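PDB 5XFM: alpha-glucosidase, which hydrolyses terminal sugar residues as a calcium-containing family 97 glycoside hydrolase, acting as a beta-L-arabinopyranosidase and alpha-galactosidase. Local coordinates for residues W299-I302 with L303-G307; Y311-Q314 with V315-I318; R343-S346 with L347-A351; T506-R509 with T510-F514. The protein carries 1 engineered substitution. All coordinates share one frame; numbering follows the deposited sequence.

Interaction 1 of 4, residues W299-I302 with L303-G307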
loop_
_atom_site.group_PDB
_atom_site.type_symbol
_atom_site.label_atom_id
_atom_site.label_comp_id
_atom_site.label_asym_id
_atom_site.label_seq_id
_atom_site.Cartn_x
_atom_site.Cartn_y
_atom_site.Cartn_z
ATOM N N TRP A 299 13.699 4.894 -15.823
ATOM C CA TRP A 299 14.038 3.614 -15.233
ATOM C C TRP A 299 14.360 2.625 -16.338
ATOM O O TRP A 299 13.453 2.102 -16.987
ATOM C CB TRP A 299 12.868 3.124 -14.371
ATOM C CG TRP A 299 13.094 1.838 -13.640
ATOM C CD1 TRP A 299 14.290 1.323 -13.223
ATOM C CD2 TRP A 299 12.087 0.916 -13.208
ATOM N NE1 TRP A 299 14.088 0.128 -12.569
ATOM C CE2 TRP A 299 12.744 -0.144 -12.548
ATOM C CE3 TRP A 299 10.692 0.879 -13.325
ATOM C CZ2 TRP A 299 12.053 -1.227 -11.998
ATOM C CZ3 TRP A 299 10.007 -0.202 -12.788
ATOM C CH2 TRP A 299 10.688 -1.237 -12.127
ATOM N N SER A 300 15.651 2.409 -16.581
ATOM C CA SER A 300 16.092 1.594 -17.710
ATOM C C SER A 300 15.777 0.104 -17.545
ATOM O O SER A 300 15.396 -0.563 -18.508
ATOM C CB SER A 300 17.599 1.801 -17.957
ATOM O OG SER A 300 18.410 1.074 -17.046
ATOM N N TRP A 301 15.918 -0.415 -16.331
ATOM C CA TRP A 301 15.824 -1.859 -16.119
ATOM C C TRP A 301 14.449 -2.462 -16.433
ATOM O O TRP A 301 14.367 -3.621 -16.794
ATOM C CB TRP A 301 16.207 -2.219 -14.679
ATOM C CG TRP A 301 16.099 -3.688 -14.407
ATOM C CD1 TRP A 301 17.071 -4.635 -14.577
ATOM C CD2 TRP A 301 14.937 -4.386 -13.945
ATOM N NE1 TRP A 301 16.587 -5.878 -14.238
ATOM C CE2 TRP A 301 15.278 -5.750 -13.849
ATOM C CE3 TRP A 301 13.639 -3.988 -13.604
ATOM C CZ2 TRP A 301 14.369 -6.718 -13.420
ATOM C CZ3 TRP A 301 12.741 -4.948 -13.179
ATOM C CH2 TRP A 301 13.110 -6.297 -13.089
ATOM N N ILE A 302 13.365 -1.723 -16.239
ATOM C CA ILE A 302 12.047 -2.337 -16.426
ATOM C C ILE A 302 11.870 -2.884 -17.859
ATOM O O ILE A 302 11.472 -4.035 -18.042
ATOM C CB ILE A 302 10.893 -1.361 -16.063
ATOM C CG1 ILE A 302 9.537 -2.017 -16.320
ATOM C CG2 ILE A 302 11.004 -0.032 -16.802
ATOM C CD1 ILE A 302 9.332 -3.296 -15.551
ATOM N N LEU A 303 12.230 -2.094 -18.864
ATOM C CA LEU A 303 12.066 -2.518 -20.253
ATOM C C LEU A 303 13.352 -3.002 -20.925
ATOM O O LEU A 303 13.296 -3.794 -21.866
ATOM C CB LEU A 303 11.466 -1.374 -21.073
ATOM C CG LEU A 303 9.956 -1.206 -20.923
ATOM C CD1 LEU A 303 9.467 -0.005 -21.712
ATOM C CD2 LEU A 303 9.261 -2.470 -21.392
ATOM N N TRP A 304 14.502 -2.521 -20.458
ATOM C CA TRP A 304 15.777 -2.878 -21.074
ATOM C C TRP A 304 16.561 -3.893 -20.229
ATOM O O TRP A 304 17.573 -4.436 -20.670
ATOM C CB TRP A 304 16.611 -1.622 -21.327
ATOM C CG TRP A 304 16.025 -0.702 -22.368
ATOM C CD1 TRP A 304 14.774 -0.770 -22.919
ATOM C CD2 TRP A 304 16.670 0.424 -22.981
ATOM N NE1 TRP A 304 14.603 0.243 -23.834
ATOM C CE2 TRP A 304 15.753 0.990 -23.890
ATOM C CE3 TRP A 304 17.935 1.008 -22.848
ATOM C CZ2 TRP A 304 16.063 2.108 -24.665
ATOM C CZ3 TRP A 304 18.237 2.121 -23.614
ATOM C CH2 TRP A 304 17.306 2.657 -24.515
ATOM N N GLN A 305 16.079 -4.126 -19.014
ATOM C CA GLN A 305 16.580 -5.174 -18.116
ATOM C C GLN A 305 18.076 -5.086 -17.806
ATOM O O GLN A 305 18.677 -4.014 -17.913
ATOM C CB GLN A 305 16.238 -6.551 -18.689
ATOM C CG GLN A 305 14.736 -6.791 -18.834
ATOM C CD GLN A 305 14.032 -6.977 -17.502
ATOM O OE1 GLN A 305 14.431 -7.814 -16.693
ATOM N NE2 GLN A 305 12.977 -6.195 -17.268
ATOM N N ASP A 306 18.666 -6.217 -17.420
ATOM C CA ASP A 306 20.036 -6.249 -16.896
ATOM C C ASP A 306 21.066 -5.744 -17.906
ATOM O O ASP A 306 22.124 -5.236 -17.531
ATOM C CB ASP A 306 20.415 -7.671 -16.465
ATOM C CG ASP A 306 19.805 -8.075 -15.122
ATOM O OD1 ASP A 306 19.220 -7.221 -14.424
ATOM O OD2 ASP A 306 19.929 -9.263 -14.758
ATOM N N GLY A 307 20.759 -5.889 -19.189
ATOM C CA GLY A 307 21.641 -5.417 -20.243
ATOM C C GLY A 307 21.790 -3.907 -20.267
ATOM O O GLY A 307 22.696 -3.374 -20.907
#

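Interaction 2 of 4, residues Y311-Q314 with V315-I318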
loop_
_atom_site.group_PDB
_atom_site.type_symbol
_atom_site.label_atom_id
_atom_site.label_comp_id
_atom_site.label_asym_id
_atom_site.label_seq_id
_atom_site.Cartn_x
_atom_site.Cartn_y
_atom_site.Cartn_z
ATOM N N TYR A 311 27.289 2.199 -18.105
ATOM C CA TYR A 311 27.438 3.653 -18.116
ATOM C C TYR A 311 26.638 4.348 -19.224
ATOM O O TYR A 311 25.903 5.298 -18.957
ATOM C CB TYR A 311 28.923 4.025 -18.237
ATOM C CG TYR A 311 29.218 5.479 -17.937
ATOM C CD1 TYR A 311 29.088 6.455 -18.918
ATOM C CD2 TYR A 311 29.604 5.880 -16.664
ATOM C CE1 TYR A 311 29.350 7.785 -18.644
ATOM C CE2 TYR A 311 29.868 7.211 -16.381
ATOM C CZ TYR A 311 29.737 8.156 -17.378
ATOM O OH TYR A 311 29.994 9.479 -17.106
ATOM N N ASP A 312 26.761 3.865 -20.454
ATOM C CA ASP A 312 26.207 4.571 -21.609
ATOM C C ASP A 312 24.681 4.545 -21.664
ATOM O O ASP A 312 24.048 5.544 -22.010
ATOM C CB ASP A 312 26.772 3.977 -22.908
ATOM C CG ASP A 312 28.253 4.268 -23.093
ATOM O OD1 ASP A 312 28.782 5.181 -22.418
ATOM O OD2 ASP A 312 28.891 3.584 -23.919
ATOM N N ASP A 313 24.088 3.409 -21.316
ATOM C CA ASP A 313 22.634 3.304 -21.269
ATOM C C ASP A 313 22.063 4.176 -20.163
ATOM O O ASP A 313 20.995 4.773 -20.312
ATOM C CB ASP A 313 22.207 1.852 -21.065
ATOM C CG ASP A 313 22.404 1.007 -22.312
ATOM O OD1 ASP A 313 22.310 1.557 -23.428
ATOM O OD2 ASP A 313 22.665 -0.205 -22.173
ATOM N N GLN A 314 22.788 4.270 -19.056
ATOM C CA GLN A 314 22.357 5.134 -17.963
ATOM C C GLN A 314 22.483 6.589 -18.386
ATOM O O GLN A 314 21.672 7.414 -17.993
ATOM C CB GLN A 314 23.171 4.860 -16.701
ATOM C CG GLN A 314 22.918 3.479 -16.079
ATOM C CD GLN A 314 21.448 3.111 -16.010
ATOM O OE1 GLN A 314 20.642 3.853 -15.454
ATOM N NE2 GLN A 314 21.097 1.944 -16.545
ATOM N N VAL A 315 23.482 6.898 -19.207
ATOM C CA VAL A 315 23.586 8.228 -19.798
ATOM C C VAL A 315 22.347 8.492 -20.648
ATOM O O VAL A 315 21.750 9.568 -20.594
ATOM C CB VAL A 315 24.854 8.394 -20.663
ATOM C CG1 VAL A 315 24.761 9.660 -21.523
ATOM C CG2 VAL A 315 26.098 8.435 -19.791
ATOM N N ARG A 316 21.966 7.492 -21.429
ATOM C CA ARG A 316 20.772 7.574 -22.262
ATOM C C ARG A 316 19.520 7.885 -21.446
ATOM O O ARG A 316 18.739 8.762 -21.816
ATOM C CB ARG A 316 20.589 6.263 -23.036
ATOM C CG ARG A 316 21.356 6.229 -24.342
ATOM C CD ARG A 316 21.224 4.895 -25.051
ATOM N NE ARG A 316 22.038 4.868 -26.262
ATOM C CZ ARG A 316 23.181 4.198 -26.371
ATOM N NH1 ARG A 316 23.639 3.494 -25.342
ATOM N NH2 ARG A 316 23.867 4.230 -27.508
ATOM N N TYR A 317 19.328 7.181 -20.333
ATOM C CA TYR A 317 18.123 7.385 -19.527
ATOM C C TYR A 317 18.166 8.668 -18.701
ATOM O O TYR A 317 17.125 9.246 -18.381
ATOM C CB TYR A 317 17.880 6.168 -18.631
ATOM C CG TYR A 317 16.938 5.187 -19.283
ATOM C CD1 TYR A 317 17.380 4.365 -20.309
ATOM C CD2 TYR A 317 15.610 5.084 -18.884
ATOM C CE1 TYR A 317 16.536 3.469 -20.924
ATOM C CE2 TYR A 317 14.753 4.185 -19.499
ATOM C CZ TYR A 317 15.227 3.378 -20.517
ATOM O OH TYR A 317 14.404 2.473 -21.145
ATOM N N ILE A 318 19.368 9.107 -18.351
ATOM C CA ILE A 318 19.549 10.408 -17.724
ATOM C C ILE A 318 19.147 11.517 -18.700
ATOM O O ILE A 318 18.433 12.461 -18.340
ATOM C CB ILE A 318 21.010 10.592 -17.261
ATOM C CG1 ILE A 318 21.267 9.763 -15.999
ATOM C CG2 ILE A 318 21.320 12.052 -17.006
ATOM C CD1 ILE A 318 22.725 9.641 -15.631
#

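Interaction 3 of 4, residues R343-S346 with L347-A351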
loop_
_atom_site.group_PDB
_atom_site.type_symbol
_atom_site.label_atom_id
_atom_site.label_comp_id
_atom_site.label_asym_id
_atom_site.label_seq_id
_atom_site.Cartn_x
_atom_site.Cartn_y
_atom_site.Cartn_z
ATOM N N ARG A 343 32.874 5.451 -11.032
ATOM C CA ARG A 343 32.287 6.107 -12.201
ATOM C C ARG A 343 30.901 6.646 -11.899
ATOM O O ARG A 343 30.380 7.511 -12.624
ATOM C CB ARG A 343 32.221 5.167 -13.406
ATOM C CG ARG A 343 33.563 4.666 -13.887
ATOM C CD ARG A 343 33.445 4.228 -15.329
ATOM N NE ARG A 343 33.152 5.395 -16.160
ATOM C CZ ARG A 343 32.736 5.346 -17.423
ATOM N NH1 ARG A 343 32.523 4.178 -18.016
ATOM N NH2 ARG A 343 32.508 6.473 -18.086
ATOM N N MET A 344 30.295 6.112 -10.842
ATOM C CA MET A 344 29.000 6.597 -10.381
ATOM C C MET A 344 29.043 8.091 -10.096
ATOM O O MET A 344 28.067 8.782 -10.325
ATOM C CB MET A 344 28.547 5.845 -9.131
ATOM C CG MET A 344 27.128 6.180 -8.698
ATOM S SD MET A 344 25.941 5.987 -10.054
ATOM C CE MET A 344 26.082 4.234 -10.398
ATOM N N LYS A 345 30.183 8.585 -9.625
ATOM C CA LYS A 345 30.352 10.008 -9.327
ATOM C C LYS A 345 30.263 10.877 -10.577
ATOM O O LYS A 345 29.654 11.954 -10.569
ATOM C CB LYS A 345 31.690 10.232 -8.626
ATOM C CG LYS A 345 32.174 11.672 -8.616
ATOM C CD LYS A 345 33.404 11.822 -7.733
ATOM C CE LYS A 345 34.139 13.120 -8.024
ATOM N NZ LYS A 345 34.790 13.063 -9.365
ATOM N N SER A 346 30.866 10.404 -11.660
ATOM C CA SER A 346 30.826 11.143 -12.913
ATOM C C SER A 346 29.441 11.031 -13.534
ATOM O O SER A 346 28.973 11.955 -14.196
ATOM C CB SER A 346 31.906 10.642 -13.877
ATOM O OG SER A 346 31.643 9.322 -14.313
ATOM N N LEU A 347 28.776 9.906 -13.294
ATOM C CA LEU A 347 27.398 9.739 -13.749
ATOM C C LEU A 347 26.477 10.715 -13.006
ATOM O O LEU A 347 25.600 11.343 -13.608
ATOM C CB LEU A 347 26.939 8.290 -13.555
ATOM C CG LEU A 347 26.043 7.635 -14.613
ATOM C CD1 LEU A 347 26.440 8.015 -16.039
ATOM C CD2 LEU A 347 26.065 6.121 -14.449
ATOM N N VAL A 348 26.693 10.852 -11.702
ATOM C CA VAL A 348 25.926 11.788 -10.875
ATOM C C VAL A 348 26.166 13.225 -11.328
ATOM O O VAL A 348 25.228 14.018 -11.438
ATOM C CB VAL A 348 26.277 11.648 -9.372
ATOM C CG1 VAL A 348 25.691 12.793 -8.564
ATOM C CG2 VAL A 348 25.799 10.303 -8.819
ATOM N N GLU A 349 27.428 13.561 -11.571
ATOM C CA GLU A 349 27.794 14.888 -12.062
ATOM C C GLU A 349 27.102 15.190 -13.397
ATOM O O GLU A 349 26.539 16.272 -13.603
ATOM C CB GLU A 349 29.306 14.987 -12.192
ATOM C CG GLU A 349 29.989 15.172 -10.855
ATOM C CD GLU A 349 31.489 15.003 -10.939
ATOM O OE1 GLU A 349 31.959 14.261 -11.831
ATOM O OE2 GLU A 349 32.195 15.593 -10.092
ATOM N N TYR A 350 27.149 14.213 -14.297
ATOM C CA TYR A 350 26.525 14.338 -15.606
ATOM C C TYR A 350 25.021 14.574 -15.457
ATOM O O TYR A 350 24.461 15.469 -16.091
ATOM C CB TYR A 350 26.780 13.081 -16.443
ATOM C CG TYR A 350 26.158 13.128 -17.823
ATOM C CD1 TYR A 350 26.789 13.797 -18.867
ATOM C CD2 TYR A 350 24.931 12.528 -18.073
ATOM C CE1 TYR A 350 26.223 13.849 -20.130
ATOM C CE2 TYR A 350 24.354 12.581 -19.327
ATOM C CZ TYR A 350 25.005 13.240 -20.354
ATOM O OH TYR A 350 24.435 13.293 -21.606
ATOM N N ALA A 351 24.376 13.778 -14.607
ATOM C CA ALA A 351 22.948 13.930 -14.333
ATOM C C ALA A 351 22.610 15.305 -13.764
ATOM O O ALA A 351 21.605 15.917 -14.144
ATOM C CB ALA A 351 22.472 12.840 -13.383
#

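Interaction 4 of 4, residues T506-R509 with T510-F514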
loop_
_atom_site.group_PDB
_atom_site.type_symbol
_atom_site.label_atom_id
_atom_site.label_comp_id
_atom_site.label_asym_id
_atom_site.label_seq_id
_atom_site.Cartn_x
_atom_site.Cartn_y
_atom_site.Cartn_z
ATOM N N THR A 506 6.698 -9.820 -24.244
ATOM C CA THR A 506 5.260 -9.871 -24.016
ATOM C C THR A 506 4.537 -8.740 -24.747
ATOM O O THR A 506 5.158 -7.796 -25.243
ATOM C CB THR A 506 4.922 -9.819 -22.517
ATOM O OG1 THR A 506 5.464 -8.622 -21.959
ATOM C CG2 THR A 506 5.518 -11.016 -21.783
ATOM N N THR A 507 3.216 -8.853 -24.810
ATOM C CA THR A 507 2.384 -7.924 -25.560
ATOM C C THR A 507 1.378 -7.230 -24.648
ATOM O O THR A 507 0.547 -7.893 -24.022
ATOM C CB THR A 507 1.630 -8.654 -26.698
ATOM O OG1 THR A 507 2.579 -9.283 -27.570
ATOM C CG2 THR A 507 0.786 -7.682 -27.511
ATOM N N ARG A 508 1.465 -5.903 -24.561
ATOM C CA ARG A 508 0.484 -5.129 -23.815
ATOM C C ARG A 508 -0.916 -5.343 -24.380
ATOM O O ARG A 508 -1.103 -5.321 -25.593
ATOM C CB ARG A 508 0.829 -3.642 -23.837
ATOM C CG ARG A 508 -0.250 -2.764 -23.206
ATOM C CD ARG A 508 0.200 -1.322 -23.026
ATOM N NE ARG A 508 0.895 -0.772 -24.188
ATOM C CZ ARG A 508 0.482 0.294 -24.869
ATOM N NH1 ARG A 508 -0.632 0.915 -24.511
ATOM N NH2 ARG A 508 1.181 0.742 -25.905
ATOM N N ARG A 509 -1.889 -5.548 -23.493
ATOM C CA ARG A 509 -3.269 -5.812 -23.893
ATOM C C ARG A 509 -4.174 -4.602 -23.731
ATOM O O ARG A 509 -5.314 -4.604 -24.198
ATOM C CB ARG A 509 -3.838 -6.972 -23.082
ATOM C CG ARG A 509 -3.083 -8.264 -23.266
ATOM C CD ARG A 509 -3.061 -8.658 -24.731
ATOM N NE ARG A 509 -2.708 -10.063 -24.888
ATOM C CZ ARG A 509 -2.246 -10.601 -26.011
ATOM N NH1 ARG A 509 -2.072 -9.847 -27.090
ATOM N NH2 ARG A 509 -1.956 -11.896 -26.050
ATOM N N THR A 510 -3.655 -3.569 -23.075
ATOM C CA THR A 510 -4.423 -2.369 -22.777
ATOM C C THR A 510 -4.021 -1.205 -23.677
ATOM O O THR A 510 -2.982 -1.244 -24.329
ATOM C CB THR A 510 -4.239 -1.953 -21.311
ATOM O OG1 THR A 510 -2.840 -1.914 -21.007
ATOM C CG2 THR A 510 -4.923 -2.945 -20.384
ATOM N N THR A 511 -4.852 -0.170 -23.707
ATOM C CA THR A 511 -4.616 0.977 -24.580
ATOM C C THR A 511 -3.704 2.038 -23.963
ATOM O O THR A 511 -3.432 2.026 -22.759
ATOM C CB THR A 511 -5.939 1.631 -24.984
ATOM O OG1 THR A 511 -6.573 2.189 -23.823
ATOM C CG2 THR A 511 -6.859 0.598 -25.608
ATOM N N ASP A 512 -3.233 2.957 -24.801
ATOM C CA ASP A 512 -2.379 4.038 -24.336
ATOM C C ASP A 512 -3.108 4.890 -23.305
ATOM O O ASP A 512 -2.537 5.258 -22.277
ATOM C CB ASP A 512 -1.917 4.913 -25.503
ATOM C CG ASP A 512 -1.039 4.166 -26.488
ATOM O OD1 ASP A 512 -0.729 2.986 -26.230
ATOM O OD2 ASP A 512 -0.648 4.765 -27.515
ATOM N N VAL A 513 -4.374 5.185 -23.569
ATOM C CA VAL A 513 -5.141 6.035 -22.666
ATOM C C VAL A 513 -5.384 5.304 -21.344
ATOM O O VAL A 513 -5.382 5.925 -20.282
ATOM C CB VAL A 513 -6.477 6.481 -23.297
ATOM C CG1 VAL A 513 -7.290 7.282 -22.301
ATOM C CG2 VAL A 513 -6.206 7.344 -24.517
ATOM N N PHE A 514 -5.564 3.986 -21.408
ATOM C CA PHE A 514 -5.565 3.150 -20.204
ATOM C C PHE A 514 -4.312 3.423 -19.369
ATOM O O PHE A 514 -4.388 3.675 -18.166
ATOM C CB PHE A 514 -5.647 1.664 -20.573
ATOM C CG PHE A 514 -5.613 0.730 -19.386
ATOM C CD1 PHE A 514 -4.413 0.413 -18.757
ATOM C CD2 PHE A 514 -6.781 0.144 -18.917
ATOM C CE1 PHE A 514 -4.384 -0.439 -17.671
ATOM C CE2 PHE A 514 -6.757 -0.718 -17.829
ATOM C CZ PHE A 514 -5.558 -1.007 -17.205
#

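Interaction 1 of 4, residues W299-I302 with L303-G307
W301 lays its indole across Q305 and beside D306 where the short helix 300-304 ends. This helix directly follows strand 295-299 of the parallel sheet in the catalytic domain, a TIM-barrel-type fold. CG of W301 stands anti to the backbone N (chi1 179°), which carries the ring along the turn to the two residues that follow the helix. CA of Q305 lies over one face of the five-membered ring, 4.0 Å from its centroid, in a CH-pi contact. The amide of Q305 crosses the same indole, its plane turned 48° from the ring. Its OE1 comes to 3.5 Å from CZ2 of W301. The chain of Q305 bends at chi2 (-71°) and folds back on the helix. This brings NE2 to 2.7 Å from O of I302, a hydrogen bond that reaches the carbonyl from above its plane. Q305 itself has positive phi and leaves the helical path. Further back in the turn, N of W304 bonds to O of S300 at 2.9 Å. W301 also touches E458 and F462 of helix 458-462, and E458 is a ligand of the bound calcium, about 7 Å from the W301 side chain. With an alanine at W301, the Q305 backbone would probably lose its aromatic cover and D306 one of its N-H partners. D306 runs alongside W301, and its other oxygen, OD2, has a weak bond to W334. NE1 of W301 gives its hydrogen to OD1 of D306 at 3.0 Å, with OD1 close to the ring plane.

Interaction 2 of 4, residues Y311-Q314 with V315-I318
OD1 of D313 is gripped by two arginines. Within helix 311-324 it meets NH1 of R316 at 3.0 Å, one turn on, in a salt bridge whose hydrogen bond is weak and bent. R500, from outside the helix, forms a second salt bridge to the same oxygen. The carboxylate and the R316 guanidinium are turned 48° apart. R316 reaches the acid with its chain extended from CG to NE. The other oxygen, OD2, is held by N310, so both ends of the carboxylate are engaged. On another side of the helix, Y311 and V315 meet through carbon. CE1 of the tyrosine lies 3.5 Å from CG2 of V315. CG of Y311 is anti to its N (chi1 -167°), and CG2 of V315 stands beside its own N, where it meets the ring. Y311 and V315 both also touch L347 of helix 341-353. CG1 of I318 lies 3.1 Å from O of Q314. N of I318 bonds to that same oxygen at 2.9 Å, with an N-H...O angle of 154°. An alanine at I318 would probably strip part of the cover from the Q314 carbonyl and open a gap against Y350, which I318 also touches. Y317 turns its ring edge to O of D313, CD1 standing 3.6 Å away. Its N bonds to this oxygen. The chemistry thus divides round the helix. Y311, V315 and I318 give a mostly carbon face to helix 341-353, with the Y311 hydroxyl bonded to S346. D313, with a positive partner on two counts, probably stays ionised.

Interaction 3 of 4, residues R343-S346 with L347-A351
E349 lays its side chain over the carbonyl of K345, one turn earlier in helix 341-353. Its CG is 3.2 Å from O of K345. The carboxylate then reaches on toward the lysine, crossing it at an angle. NZ of K345 and OE2 of E349 are 3.7 Å apart, a long salt bridge. K345 has CG anti to its N (chi1 163°) and runs straight until chi4 (-70°), where the chain bends and turns the ammonium back toward the acid. The pair lies at the exposed surface, so the attraction is probably modest. The same two residues are joined more firmly through the backbone, with N of E349 bonded to O of K345 at 2.9 Å. The opposite charges follow the i to i+4 spacing of the helix. S346 uses a different bond. Its OG sits between its own N and carbonyl carbon (chi1 67°) and donates to O of R343 at 2.8 Å. N of L347 bonds to the same oxygen at 3.0 Å, in the carbonyl plane, so two donors grip O of R343. The hydroxyl of Y311 is also hydrogen-bonded to OG of S346. On the apolar side, SD of M344 lies 4.3 Å from CB of L347, and CG of M344 is equally far from CG2 of V348. M344 also packs on L358 and L360 of strand 357-363, and L347 on I331 of strand 328-331. An amphipathic helix of this kind, apolar toward the parallel strands and charged toward solvent, is typical of the outer helices of a TIM barrel.

Interaction 4 of 4, residues T506-R509 with T510-F514
R508 grips D512 with both terminal nitrogens, and both bond to one oxygen. NH1 lies 2.7 Å from OD1 of D512, and NH2 lies 3.0 Å from the same atom. OD1 sits in the guanidinium plane, and the two flat groups are nearly coplanar, 24° apart. This end-on grip keeps the guanidinium nearly in line with the carboxylate plane. CG of R508 is anti to the backbone N (chi1 173°), and the chain bends at chi3 (45°), which turns its end toward the start of the helix. On the way its CG passes 3.3 Å from O of T510. The next shell fixes the arginine further: NE donates to the backbone O of N495. T511 holds the N-cap of helix 512-521. Its OG1 accepts from N of F514 at 3.2 Å, a capping bond, and is also hydrogen-bonded to D609. CG2 of T510 covers the face of the F514 ring, 3.5 Å above its centre. OG1 of T510 is hydrogen-bonded to E470. The turn therefore joins strand 506-507, which pairs with strand 497-498, to helix 512-521. Helix 464-468 lies against T506 and R509, and helix 470-474 against F514.

In the fold
All four contacts fall within the glycoside hydrolase 97 region, in chain order 1, 2, 3, 4. Interactions 1 and 2 have centres about 11 Å apart and touch, their helices 300-304 and 311-324 being consecutive. S300 with Q314 and W304 with Y317 join them. Interactions 2 and 3 are about 10 Å apart between centres and touch through Y311 and S346, where helix 341-353 packs on helix 311-324. The first three thus form a continuous patch beside the parallel sheet. Interaction 4 lies apart, with its centre about 19 Å from that of interaction 1 and 35 Å from that of interaction 3. With W301 of interaction 1 close to the calcium, the patch probably extends from near the metal site to the outer helices.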